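Local coordinates for protein sulfate adenylyltransferase (Allochromatium vinosum, PDB 4DNX) that catalyses the transfer of an adenylyl group from ATP to sulfate, giving adenosine 5'-phosphosulfate and diphosphate, at residues A180-I183 with R184-I187; V278-A281 with Y282-N286; A126-A129 with L130-E133; T312-D315 with D316-T320; I238-P241 with V242-A245. One frame throughout, in Å; residues are numbered along the deposited sequence. Where two conformers were deposited one is given.

Contact 1: A180-I183 with R184-I187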
loop_
_atom_site.group_PDB
_atom_site.type_symbol
_atom_site.label_atom_id
_atom_site.label_comp_id
_atom_site.label_asym_id
_atom_site.label_seq_id
_atom_site.Cartn_x
_atom_site.Cartn_y
_atom_site.Cartn_z
ATOM N N ALA A 180 3.052 -9.316 3.000
ATOM C CA ALA A 180 2.404 -10.300 3.914
ATOM C C ALA A 180 2.219 -9.648 5.295
ATOM O O ALA A 180 1.242 -9.940 5.997
ATOM C CB ALA A 180 3.292 -11.533 4.080
ATOM N N VAL A 181 3.164 -8.789 5.687
ATOM C CA VAL A 181 3.116 -8.086 6.960
ATOM C C VAL A 181 1.808 -7.252 7.051
ATOM O O VAL A 181 1.072 -7.330 8.061
ATOM C CB VAL A 181 4.372 -7.182 7.146
ATOM C CG1 VAL A 181 4.205 -6.250 8.355
ATOM C CG2 VAL A 181 5.668 -8.066 7.231
ATOM N N GLU A 182 1.512 -6.507 5.993
ATOM C CA GLU A 182 0.342 -5.599 6.050
ATOM C C GLU A 182 -0.968 -6.385 5.908
ATOM O O GLU A 182 -1.969 -5.997 6.552
ATOM C CB GLU A 182 0.445 -4.536 4.961
ATOM C CG GLU A 182 -0.696 -3.453 4.978
ATOM C CD GLU A 182 -0.908 -2.713 6.334
ATOM O OE1 GLU A 182 -0.016 -2.698 7.222
ATOM O OE2 GLU A 182 -1.993 -2.084 6.486
ATOM N N ILE A 183 -0.962 -7.452 5.113
ATOM C CA ILE A 183 -2.197 -8.300 5.015
ATOM C C ILE A 183 -2.503 -8.892 6.401
ATOM O O ILE A 183 -3.678 -8.835 6.873
ATOM C CB ILE A 183 -2.021 -9.367 3.962
ATOM C CG1 ILE A 183 -2.042 -8.701 2.585
ATOM C CG2 ILE A 183 -3.104 -10.395 4.053
ATOM C CD1 ILE A 183 -1.732 -9.657 1.384
ATOM N N ARG A 184 -1.466 -9.424 7.098
ATOM C CA ARG A 184 -1.657 -9.945 8.477
ATOM C C ARG A 184 -2.220 -8.864 9.438
ATOM O O ARG A 184 -3.148 -9.144 10.217
ATOM C CB ARG A 184 -0.298 -10.565 8.985
ATOM C CG ARG A 184 -0.246 -11.326 10.316
ATOM C CD ARG A 184 1.129 -12.078 10.345
ATOM N NE ARG A 184 1.080 -13.433 9.727
ATOM C CZ ARG A 184 0.710 -14.524 10.401
ATOM N NH1 ARG A 184 0.306 -14.438 11.693
ATOM N NH2 ARG A 184 0.658 -15.705 9.800
ATOM N N HIS A 185 -1.701 -7.631 9.369
ATOM C CA HIS A 185 -2.197 -6.536 10.231
ATOM C C HIS A 185 -3.667 -6.258 9.961
ATOM O O HIS A 185 -4.446 -6.135 10.916
ATOM C CB HIS A 185 -1.408 -5.254 9.946
ATOM C CG HIS A 185 -0.026 -5.253 10.518
ATOM N ND1 HIS A 185 1.024 -4.568 9.927
ATOM C CD2 HIS A 185 0.497 -5.880 11.592
ATOM C CE1 HIS A 185 2.120 -4.754 10.639
ATOM N NE2 HIS A 185 1.827 -5.528 11.661
ATOM N N GLU A 186 -4.010 -6.147 8.671
ATOM C CA GLU A 186 -5.390 -5.860 8.258
ATOM C C GLU A 186 -6.384 -6.971 8.622
ATOM O O GLU A 186 -7.494 -6.666 9.071
ATOM C CB GLU A 186 -5.467 -5.538 6.774
ATOM C CG GLU A 186 -6.883 -5.327 6.248
ATOM C CD GLU A 186 -6.941 -4.477 4.985
ATOM O OE1 GLU A 186 -8.074 -4.096 4.620
ATOM O OE2 GLU A 186 -5.865 -4.186 4.365
ATOM N N ILE A 187 -6.001 -8.240 8.440
ATOM C CA ILE A 187 -6.866 -9.368 8.902
ATOM C C ILE A 187 -7.126 -9.210 10.395
ATOM O O ILE A 187 -8.265 -9.375 10.895
ATOM C CB ILE A 187 -6.216 -10.740 8.611
ATOM C CG1 ILE A 187 -6.288 -11.019 7.102
ATOM C CG2 ILE A 187 -6.906 -11.849 9.432
ATOM C CD1 ILE A 187 -5.422 -12.209 6.625
#
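Val181 and Glu182 both meet the imidazole of His185 one turn further along helix 180-190. The polar component is the bond from His185 ND1 to Glu182 OE1, nearly straight at 160° but weak because it is stretched to 3.4 Å. OE1 lies at the edge of the ring, in the ring plane, whereas the carboxylate itself is turned 70° away from that plane. A bend in the glutamate makes this possible: CG is anti to the backbone N, and a chi2 of 54° then folds the chain so that OE1 comes up beside ND1.

The apolar component runs alongside. Val181 CG1 approaches His185 CE1 to 3.4 Å, the two side chains pointing the same way. On the flank facing strand 260-266, Ile183 CG2 meets Ile187 CD1 at 3.9 Å, and both isoleucines pack on Met261 of that strand.

Backbone bonds complete the contact. Val181 O accepts from His185 N at 3.1 Å while also sitting over one face of the ring, 3.3 Å above its plane. Ala180, Glu182 and Ile183 bond in the same i to i+4 pattern, the last as Ile187 N to Ile183 O at 2.9 Å.

Arg178 of the second subunit forms a salt bridge with Glu182 OE2. This bridge across the subunit interface probably favours the ionised form of Glu182, while the weak bond from His185 to OE1 adds a lesser restraint on the rotation of the carboxylate.

Contact 2: V278-A281 with Y282-N286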
loop_
_atom_site.group_PDB
_atom_site.type_symbol
_atom_site.label_atom_id
_atom_site.label_comp_id
_atom_site.label_asym_id
_atom_site.label_seq_id
_atom_site.Cartn_x
_atom_site.Cartn_y
_atom_site.Cartn_z
ATOM N N VAL A 278 2.276 -25.930 -3.347
ATOM C CA VAL A 278 2.821 -25.947 -1.989
ATOM C C VAL A 278 3.447 -24.582 -1.624
ATOM O O VAL A 278 3.289 -24.089 -0.471
ATOM C CB VAL A 278 3.849 -27.095 -1.801
ATOM C CG1 VAL A 278 4.381 -27.088 -0.374
ATOM C CG2 VAL A 278 3.141 -28.443 -2.133
ATOM N N LEU A 279 4.183 -24.005 -2.568
ATOM C CA LEU A 279 4.729 -22.658 -2.355
ATOM C C LEU A 279 3.613 -21.635 -2.076
ATOM O O LEU A 279 3.722 -20.814 -1.138
ATOM C CB LEU A 279 5.545 -22.234 -3.577
ATOM C CG LEU A 279 6.223 -20.882 -3.399
ATOM C CD1 LEU A 279 7.256 -20.946 -2.237
ATOM C CD2 LEU A 279 6.903 -20.476 -4.740
ATOM N N HIS A 280 2.540 -21.693 -2.888
ATOM C CA HIS A 280 1.335 -20.851 -2.687
ATOM C C HIS A 280 0.748 -20.995 -1.299
ATOM O O HIS A 280 0.462 -19.982 -0.676
ATOM C CB HIS A 280 0.266 -21.206 -3.703
ATOM C CG HIS A 280 0.561 -20.745 -5.093
ATOM N ND1 HIS A 280 -0.219 -21.140 -6.171
ATOM C CD2 HIS A 280 1.530 -19.943 -5.592
ATOM C CE1 HIS A 280 0.261 -20.580 -7.274
ATOM N NE2 HIS A 280 1.318 -19.844 -6.950
ATOM N N ALA A 281 0.598 -22.232 -0.816
ATOM C CA ALA A 281 0.084 -22.470 0.542
ATOM C C ALA A 281 1.021 -21.868 1.593
ATOM O O ALA A 281 0.583 -21.210 2.566
ATOM C CB ALA A 281 -0.176 -23.972 0.781
ATOM N N TYR A 282 2.319 -22.029 1.362
ATOM C CA TYR A 282 3.315 -21.514 2.297
ATOM C C TYR A 282 3.179 -19.996 2.486
ATOM O O TYR A 282 3.045 -19.515 3.643
ATOM C CB TYR A 282 4.681 -21.853 1.737
ATOM C CG TYR A 282 5.844 -21.491 2.658
ATOM C CD1 TYR A 282 6.262 -20.162 2.788
ATOM C CD2 TYR A 282 6.509 -22.482 3.347
ATOM C CE1 TYR A 282 7.333 -19.837 3.673
ATOM C CE2 TYR A 282 7.576 -22.204 4.207
ATOM C CZ TYR A 282 7.975 -20.867 4.362
ATOM O OH TYR A 282 9.012 -20.597 5.230
ATOM N N PHE A 283 3.182 -19.235 1.389
ATOM C CA PHE A 283 3.128 -17.781 1.554
ATOM C C PHE A 283 1.759 -17.232 1.966
ATOM O O PHE A 283 1.678 -16.172 2.609
ATOM C CB PHE A 283 3.830 -16.982 0.435
ATOM C CG PHE A 283 3.195 -17.022 -0.933
ATOM C CD1 PHE A 283 2.123 -16.186 -1.254
ATOM C CD2 PHE A 283 3.833 -17.745 -1.952
ATOM C CE1 PHE A 283 1.603 -16.168 -2.604
ATOM C CE2 PHE A 283 3.347 -17.753 -3.281
ATOM C CZ PHE A 283 2.237 -16.947 -3.617
ATOM N N ARG A 284 0.717 -18.013 1.671
ATOM C CA ARG A 284 -0.618 -17.626 2.118
ATOM C C ARG A 284 -0.750 -17.822 3.616
ATOM O O ARG A 284 -1.486 -17.078 4.290
ATOM C CB ARG A 284 -1.707 -18.386 1.343
ATOM C CG ARG A 284 -2.271 -17.619 0.143
ATOM C CD ARG A 284 -1.256 -17.361 -0.832
ATOM N NE ARG A 284 -1.590 -16.566 -2.047
ATOM C CZ ARG A 284 -1.589 -16.989 -3.318
ATOM N NH1 ARG A 284 -1.479 -18.277 -3.638
ATOM N NH2 ARG A 284 -1.694 -16.094 -4.309
ATOM N N GLN A 285 -0.092 -18.830 4.167
ATOM C CA GLN A 285 -0.100 -18.979 5.641
ATOM C C GLN A 285 0.643 -17.797 6.236
ATOM O O GLN A 285 0.185 -17.210 7.244
ATOM C CB GLN A 285 0.521 -20.312 6.086
ATOM C CG GLN A 285 0.467 -20.482 7.627
ATOM C CD GLN A 285 0.960 -21.837 8.109
ATOM O OE1 GLN A 285 0.695 -22.877 7.490
ATOM N NE2 GLN A 285 1.632 -21.840 9.268
ATOM N N ASN A 286 1.786 -17.438 5.633
ATOM C CA ASN A 286 2.519 -16.256 6.146
ATOM C C ASN A 286 1.710 -14.939 6.183
ATOM O O ASN A 286 1.835 -14.167 7.113
ATOM C CB ASN A 286 3.852 -16.062 5.396
ATOM C CG ASN A 286 4.947 -16.919 5.976
ATOM O OD1 ASN A 286 4.862 -17.345 7.131
ATOM N ND2 ASN A 286 6.007 -17.136 5.204
#
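One face of the Phe283 ring is covered by the backbone of His280, whose CA makes a CH-pi contact 4.1 Å from the ring centroid. The His280 and Phe283 side chains run side by side, pointing the same way, but their ring planes stand 78° apart, an oblique pairing with His280 CD2 3.7 Å from Phe283 CZ. The guanidinium of Arg284 has Phe283 CE1 over one of its faces, toward the rim. It also runs alongside the histidine, with NH1 3.4 Å from His280 CB and the guanidinium and imidazole planes 59° apart.

The placement of Phe283 explains this arrangement. Its CG lies between the backbone N and the carbonyl carbon (chi1 68°), an uncommon choice for an aromatic residue within a helix, and this swings the ring back along the preceding turn. There CD2 comes 3.2 Å from Leu279 O and 4.2 Å from Leu279 CG.

Under the side chains the helix is regular. Residues 282 to 285 each donate their N-H to the carbonyl four positions earlier, as in Phe283 N to Leu279 O at 3.0 Å.

Helix 274-287 links edge strand 260-266 to strand 291-294, the connection where the strand order of the Rossmann-like sheet turns back past the first strand. Arg284 bonds through NE to His227 and through NH2 to Gln199, and His280 ND1 pairs with His298. In this buried setting, hydrocarbon surfaces pack the shafts and faces of the polar groups while their bonding atoms find partners elsewhere, so burial need not leave those ends unsatisfied.

Contact 3: A126-A129 with L130-E133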
loop_
_atom_site.group_PDB
_atom_site.type_symbol
_atom_site.label_atom_id
_atom_site.label_comp_id
_atom_site.label_asym_id
_atom_site.label_seq_id
_atom_site.Cartn_x
_atom_site.Cartn_y
_atom_site.Cartn_z
ATOM N N ALA A 126 24.592 -31.850 -14.069
ATOM C CA ALA A 126 23.883 -32.889 -13.325
ATOM C C ALA A 126 23.058 -32.289 -12.189
ATOM O O ALA A 126 21.913 -32.703 -11.969
ATOM C CB ALA A 126 24.845 -33.944 -12.809
ATOM N N GLN A 127 23.614 -31.299 -11.488
ATOM C CA GLN A 127 22.872 -30.594 -10.419
ATOM C C GLN A 127 21.668 -29.822 -10.957
ATOM O O GLN A 127 20.588 -29.856 -10.340
ATOM C CB GLN A 127 23.815 -29.667 -9.652
ATOM C CG GLN A 127 24.854 -30.443 -8.877
ATOM C CD GLN A 127 25.951 -29.582 -8.300
ATOM O OE1 GLN A 127 26.385 -28.575 -8.893
ATOM N NE2 GLN A 127 26.417 -29.974 -7.128
ATOM N N MET A 128 21.836 -29.164 -12.116
ATOM C CA MET A 128 20.726 -28.418 -12.739
ATOM C C MET A 128 19.610 -29.349 -13.147
ATOM O O MET A 128 18.440 -29.046 -12.855
ATOM C CB MET A 128 21.148 -27.586 -13.958
ATOM C CG MET A 128 21.859 -26.299 -13.606
ATOM S SD MET A 128 20.915 -25.080 -12.632
ATOM C CE MET A 128 19.726 -24.434 -13.795
ATOM N N ALA A 129 19.969 -30.451 -13.788
ATOM C CA ALA A 129 18.981 -31.461 -14.240
ATOM C C ALA A 129 18.223 -32.048 -13.054
ATOM O O ALA A 129 17.007 -32.285 -13.161
ATOM C CB ALA A 129 19.639 -32.575 -15.069
ATOM N N LEU A 130 18.938 -32.313 -11.955
ATOM C CA LEU A 130 18.305 -32.890 -10.765
ATOM C C LEU A 130 17.277 -31.890 -10.214
ATOM O O LEU A 130 16.109 -32.241 -9.964
ATOM C CB LEU A 130 19.348 -33.247 -9.694
ATOM C CG LEU A 130 18.869 -33.835 -8.354
ATOM C CD1 LEU A 130 17.959 -35.021 -8.569
ATOM C CD2 LEU A 130 20.071 -34.253 -7.503
ATOM N N MET A 131 17.688 -30.627 -10.073
ATOM C CA MET A 131 16.774 -29.598 -9.510
ATOM C C MET A 131 15.576 -29.355 -10.460
ATOM O O MET A 131 14.451 -29.231 -9.999
ATOM C CB MET A 131 17.515 -28.267 -9.217
ATOM C CG MET A 131 18.494 -28.348 -8.019
ATOM S SD MET A 131 19.174 -26.812 -7.482
ATOM C CE MET A 131 20.372 -26.474 -8.809
ATOM N N THR A 132 15.833 -29.319 -11.777
ATOM C CA THR A 132 14.795 -29.109 -12.792
ATOM C C THR A 132 13.728 -30.218 -12.752
ATOM O O THR A 132 12.534 -29.905 -12.630
ATOM C CB THR A 132 15.431 -29.077 -14.212
ATOM O OG1 THR A 132 16.263 -27.919 -14.294
ATOM C CG2 THR A 132 14.373 -28.989 -15.279
ATOM N N GLU A 133 14.157 -31.471 -12.816
ATOM C CA GLU A 133 13.225 -32.598 -12.796
ATOM C C GLU A 133 12.400 -32.634 -11.484
ATOM O O GLU A 133 11.194 -32.902 -11.510
ATOM C CB GLU A 133 13.966 -33.919 -13.024
ATOM C CG GLU A 133 13.003 -35.069 -13.198
ATOM C CD GLU A 133 12.535 -35.613 -11.855
ATOM O OE1 GLU A 133 11.363 -36.072 -11.745
ATOM O OE2 GLU A 133 13.350 -35.565 -10.901
#
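Met128 and Met131 cross obliquely on the buried side of helix 125-136, in the PUA-like region, with Met128 SD 4.1 Å from Met131 CE. Met131 runs straight as far as SD and then bends at chi3 (-74°), which turns its methyl back toward the earlier turn; the same CE lies 3.7 Å from Gln127 O. Met128 is folded at both chi2 and chi3, and its sulfur is the atom that meets the methyl. Phe149 of helix 144-149 packs on both methionines.

Thr132 is oriented toward the backbone instead. With OG1 anti to its own carbonyl carbon (chi1 -66°), the hydroxyl reaches back to Met128 O at 2.8 Å, approaching from above the carbonyl plane, 45° out of it. Thr132 N bonds the same oxygen, also at 2.8 Å, but much closer to the plane.

An alanine in place of Thr132 is likely to leave Met128 O with the amide bond alone and Asn150 ND2, which also bonds OG1, without that mate. The hydroxyl therefore works in two directions: it donates to a carbonyl of its own helix and accepts from Asn150, joining helix 125-136 to the loop that follows helix 144-149.

Contact 4: T312-D315 with D316-T320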
loop_
_atom_site.group_PDB
_atom_site.type_symbol
_atom_site.label_atom_id
_atom_site.label_comp_id
_atom_site.label_asym_id
_atom_site.label_seq_id
_atom_site.Cartn_x
_atom_site.Cartn_y
_atom_site.Cartn_z
ATOM N N THR A 312 -3.576 -33.395 -4.122
ATOM C CA THR A 312 -3.121 -34.619 -3.433
ATOM C C THR A 312 -1.651 -34.560 -2.968
ATOM O O THR A 312 -1.239 -35.357 -2.128
ATOM C CB THR A 312 -3.374 -35.893 -4.254
ATOM O OG1 THR A 312 -2.649 -35.817 -5.493
ATOM C CG2 THR A 312 -4.886 -36.056 -4.510
ATOM N N ILE A 313 -0.877 -33.620 -3.505
ATOM C CA ILE A 313 0.522 -33.492 -3.082
ATOM C C ILE A 313 0.548 -33.220 -1.558
ATOM O O ILE A 313 1.504 -33.581 -0.860
ATOM C CB ILE A 313 1.251 -32.358 -3.852
ATOM C CG1 ILE A 313 2.763 -32.401 -3.569
ATOM C CG2 ILE A 313 0.641 -30.945 -3.572
ATOM C CD1 ILE A 313 3.598 -31.600 -4.585
ATOM N N PHE A 314 -0.528 -32.620 -1.036
ATOM C CA PHE A 314 -0.582 -32.302 0.395
ATOM C C PHE A 314 -0.805 -33.538 1.283
ATOM O O PHE A 314 -0.506 -33.483 2.476
ATOM C CB PHE A 314 -1.651 -31.213 0.684
ATOM C CG PHE A 314 -1.272 -29.868 0.159
ATOM C CD1 PHE A 314 -1.643 -29.503 -1.125
ATOM C CD2 PHE A 314 -0.507 -28.968 0.916
ATOM C CE1 PHE A 314 -1.290 -28.285 -1.655
ATOM C CE2 PHE A 314 -0.147 -27.716 0.379
ATOM C CZ PHE A 314 -0.535 -27.376 -0.900
ATOM N N ASP A 315 -1.282 -34.637 0.693
ATOM C CA ASP A 315 -1.562 -35.886 1.430
ATOM C C ASP A 315 -0.303 -36.669 1.749
ATOM O O ASP A 315 -0.159 -37.221 2.842
ATOM C CB ASP A 315 -2.478 -36.818 0.623
ATOM C CG ASP A 315 -3.879 -36.269 0.452
ATOM O OD1 ASP A 315 -4.333 -35.483 1.316
ATOM O OD2 ASP A 315 -4.524 -36.643 -0.550
ATOM N N ASP A 316 0.601 -36.744 0.777
ATOM C CA ASP A 316 1.747 -37.635 0.909
ATOM C C ASP A 316 3.066 -36.887 0.946
ATOM O O ASP A 316 3.845 -37.068 1.889
ATOM C CB ASP A 316 1.753 -38.705 -0.199
ATOM C CG ASP A 316 0.888 -38.317 -1.401
ATOM O OD1 ASP A 316 0.968 -37.146 -1.835
ATOM O OD2 ASP A 316 0.127 -39.182 -1.895
ATOM N N ALA A 317 3.307 -36.037 -0.052
ATOM C CA ALA A 317 4.633 -35.474 -0.235
ATOM C C ALA A 317 4.989 -34.389 0.778
ATOM O O ALA A 317 6.139 -34.308 1.209
ATOM C CB ALA A 317 4.857 -34.971 -1.684
ATOM N N VAL A 318 4.031 -33.545 1.148
ATOM C CA VAL A 318 4.335 -32.453 2.066
ATOM C C VAL A 318 4.462 -33.069 3.467
ATOM O O VAL A 318 3.537 -33.735 3.909
ATOM C CB VAL A 318 3.231 -31.353 2.043
ATOM C CG1 VAL A 318 3.474 -30.308 3.136
ATOM C CG2 VAL A 318 3.199 -30.678 0.669
ATOM N N PRO A 319 5.598 -32.847 4.140
ATOM C CA PRO A 319 5.820 -33.459 5.459
ATOM C C PRO A 319 4.694 -33.125 6.430
ATOM O O PRO A 319 4.087 -32.034 6.351
ATOM C CB PRO A 319 7.131 -32.825 5.933
ATOM C CG PRO A 319 7.771 -32.261 4.718
ATOM C CD PRO A 319 6.653 -31.877 3.803
ATOM N N THR A 320 4.405 -34.046 7.341
ATOM C CA THR A 320 3.297 -33.860 8.283
ATOM C C THR A 320 3.511 -32.629 9.161
ATOM O O THR A 320 4.633 -32.362 9.632
ATOM C CB THR A 320 3.116 -35.084 9.222
ATOM O OG1 THR A 320 3.607 -36.257 8.569
ATOM C CG2 THR A 320 1.642 -35.265 9.594
#
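The C-terminal turn of helix 309-316, where the chain passes into the loop leading to strand 326-329, is closed here by a pi-turn: Val318 N bonds Ile313 O, five residues back. That bond is 3.2 Å long and lies nearly along the C=O axis, with an angle of 153° at the hydrogen. Ala317 N reaches the same oxygen only weakly. Before this, Asp315 N bonds Thr312 O in a tighter i to i+3 step, consistent with the kink in the helix.

Two apolar pairs pack within the turn. Ile313 CG1 touches Ala317 CB at 3.8 Å, and Phe314 CD2 meets Val318 CG2 at 4.1 Å, the phenylalanine and valine lying side by side and pointing the same way. Phe314 CG sits beside its backbone N (chi1 -70°), which sends the ring down the flank where Ala281 of helix 274-287 packs; Val318 and Ile313 rest on Val278 of that helix.

The acidic residues behave differently. Asp315 forms a salt bridge with Arg329, while Asp316 curls back until OD1 is 2.9 Å from Thr312 O, two acceptors, which do not bond to each other. OD1 does take a weak bond from Ala317 N at 3.1 Å. The turn thus leaves Asp316 N buried without a partner and brings two acceptor oxygens together; the closeness of Thr312 O would probably disfavour the ionised form of Asp316, raising its pKa somewhat.

Contact 5: I238-P241 with V242-A245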
loop_
_atom_site.group_PDB
_atom_site.type_symbol
_atom_site.label_atom_id
_atom_site.label_comp_id
_atom_site.label_asym_id
_atom_site.label_seq_id
_atom_site.Cartn_x
_atom_site.Cartn_y
_atom_site.Cartn_z
ATOM N N ILE A 238 -6.741 -8.362 -19.042
ATOM C CA ILE A 238 -7.448 -7.106 -18.811
ATOM C C ILE A 238 -6.484 -6.144 -18.098
ATOM O O ILE A 238 -5.935 -6.508 -17.059
ATOM C CB ILE A 238 -8.732 -7.366 -17.954
ATOM C CG1 ILE A 238 -9.710 -8.298 -18.694
ATOM C CG2 ILE A 238 -9.467 -6.091 -17.613
ATOM C CD1 ILE A 238 -9.974 -7.901 -20.136
ATOM N N PRO A 239 -6.277 -4.933 -18.640
ATOM C CA PRO A 239 -5.421 -3.945 -17.966
ATOM C C PRO A 239 -5.817 -3.759 -16.510
ATOM O O PRO A 239 -7.004 -3.820 -16.157
ATOM C CB PRO A 239 -5.666 -2.662 -18.746
ATOM C CG PRO A 239 -6.073 -3.129 -20.096
ATOM C CD PRO A 239 -6.865 -4.378 -19.862
ATOM N N ALA A 240 -4.809 -3.527 -15.679
ATOM C CA ALA A 240 -4.992 -3.451 -14.234
ATOM C C ALA A 240 -6.142 -2.553 -13.747
ATOM O O ALA A 240 -6.924 -3.012 -12.880
ATOM C CB ALA A 240 -3.671 -3.048 -13.562
ATOM N N PRO A 241 -6.278 -1.316 -14.235
ATOM C CA PRO A 241 -7.378 -0.467 -13.732
ATOM C C PRO A 241 -8.756 -1.088 -13.978
ATOM O O PRO A 241 -9.668 -0.964 -13.136
ATOM C CB PRO A 241 -7.253 0.819 -14.562
ATOM C CG PRO A 241 -5.879 0.841 -15.027
ATOM C CD PRO A 241 -5.442 -0.562 -15.198
ATOM N N VAL A 242 -8.921 -1.730 -15.134
ATOM C CA VAL A 242 -10.210 -2.298 -15.508
ATOM C C VAL A 242 -10.418 -3.561 -14.656
ATOM O O VAL A 242 -11.518 -3.795 -14.141
ATOM C CB VAL A 242 -10.262 -2.577 -17.053
ATOM C CG1 VAL A 242 -11.610 -3.229 -17.473
ATOM C CG2 VAL A 242 -10.035 -1.264 -17.829
ATOM N N ARG A 243 -9.373 -4.380 -14.492
ATOM C CA ARG A 243 -9.457 -5.596 -13.688
ATOM C C ARG A 243 -9.841 -5.229 -12.254
ATOM O O ARG A 243 -10.745 -5.841 -11.658
ATOM C CB ARG A 243 -8.100 -6.352 -13.665
ATOM C CG ARG A 243 -8.252 -7.736 -13.067
ATOM C CD ARG A 243 -7.097 -8.256 -12.228
ATOM N NE ARG A 243 -6.111 -7.254 -11.788
ATOM C CZ ARG A 243 -4.804 -7.398 -11.973
ATOM N NH1 ARG A 243 -4.360 -8.475 -12.608
ATOM N NH2 ARG A 243 -3.948 -6.467 -11.535
ATOM N N ASP A 244 -9.171 -4.191 -11.733
ATOM C CA ASP A 244 -9.411 -3.753 -10.348
ATOM C C ASP A 244 -10.842 -3.265 -10.184
ATOM O O ASP A 244 -11.507 -3.646 -9.214
ATOM C CB ASP A 244 -8.457 -2.602 -9.994
ATOM C CG ASP A 244 -7.032 -3.069 -9.752
ATOM O OD1 ASP A 244 -6.746 -4.294 -9.799
ATOM O OD2 ASP A 244 -6.180 -2.171 -9.494
ATOM N N ALA A 245 -11.316 -2.419 -11.108
ATOM C CA ALA A 245 -12.702 -1.922 -11.031
ATOM C C ALA A 245 -13.706 -3.085 -11.031
ATOM O O ALA A 245 -14.687 -3.074 -10.277
ATOM C CB ALA A 245 -13.006 -1.002 -12.190
#
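Ile238 and Val242 meet where helix 240-254 begins, in the beta-alpha-beta crossover between strands 223-230 and 260-266. In this apolar part Ile238 CG2 lies 3.6 Å from Val242 CG1, the two side chains crossing at about a right angle. Both carry their touching branch anti to the backbone N (CG1 of Val242, chi1 178°), and both pack on helix 381-393.

Backbone bonds start the helix. Pro239 stands at the N-cap, and its O accepts Arg243 N at 2.9 Å, almost straight at 168° and in the carbonyl plane, besides a weak bond from Val242 N. Ala240 O and Pro241 O then accept from Asp244 N and Ala245 N. Pro241, in the first turn, suits a place where a helix has no earlier carbonyl to bond. Asp17 and Pro18 of the second subunit pack against this proline-rich start.

The charged part joins neighbours in sequence. Asp244 OD1 lies at the edge of the Arg243 guanidinium, in its plane, forming a long salt bridge, while Arg243 NH1 bonds Arg201 O. Ala240 CB is a van der Waals neighbour of the guanidinium, 4.0 Å from Arg243 NH2. Replacing Asp244 with an alanine would probably leave Arg243 NE without its nearby countercharge, though NH1 would still be held by Arg201 O. The separation across that long ion pair, Arg243 NE to Asp244 OD1, is 3.6 Å.

Overall arrangement
Along the chain the order is contact 3, contact 1, contact 5, contact 2 and contact 4, all in series: none nests in or crosses another. Each joins adjoining segments, so each closes about a turn of helix and no long loop. Contact 3 belongs to the PUA-like region, the others to the ATP-sulfurylase region. In space, contact 2 touches contacts 1 and 4: helix 274-287 joins helix 180-190, through Asn286 O and Arg184 NE, to helix 309-316 and its following loop. Contact 5 starts the helix 240-254 crossover and, like contact 1, touches the second subunit. Contacts 3 and 5, on opposite sides of the chain's centre, lie farthest apart, about 39 Å between centres.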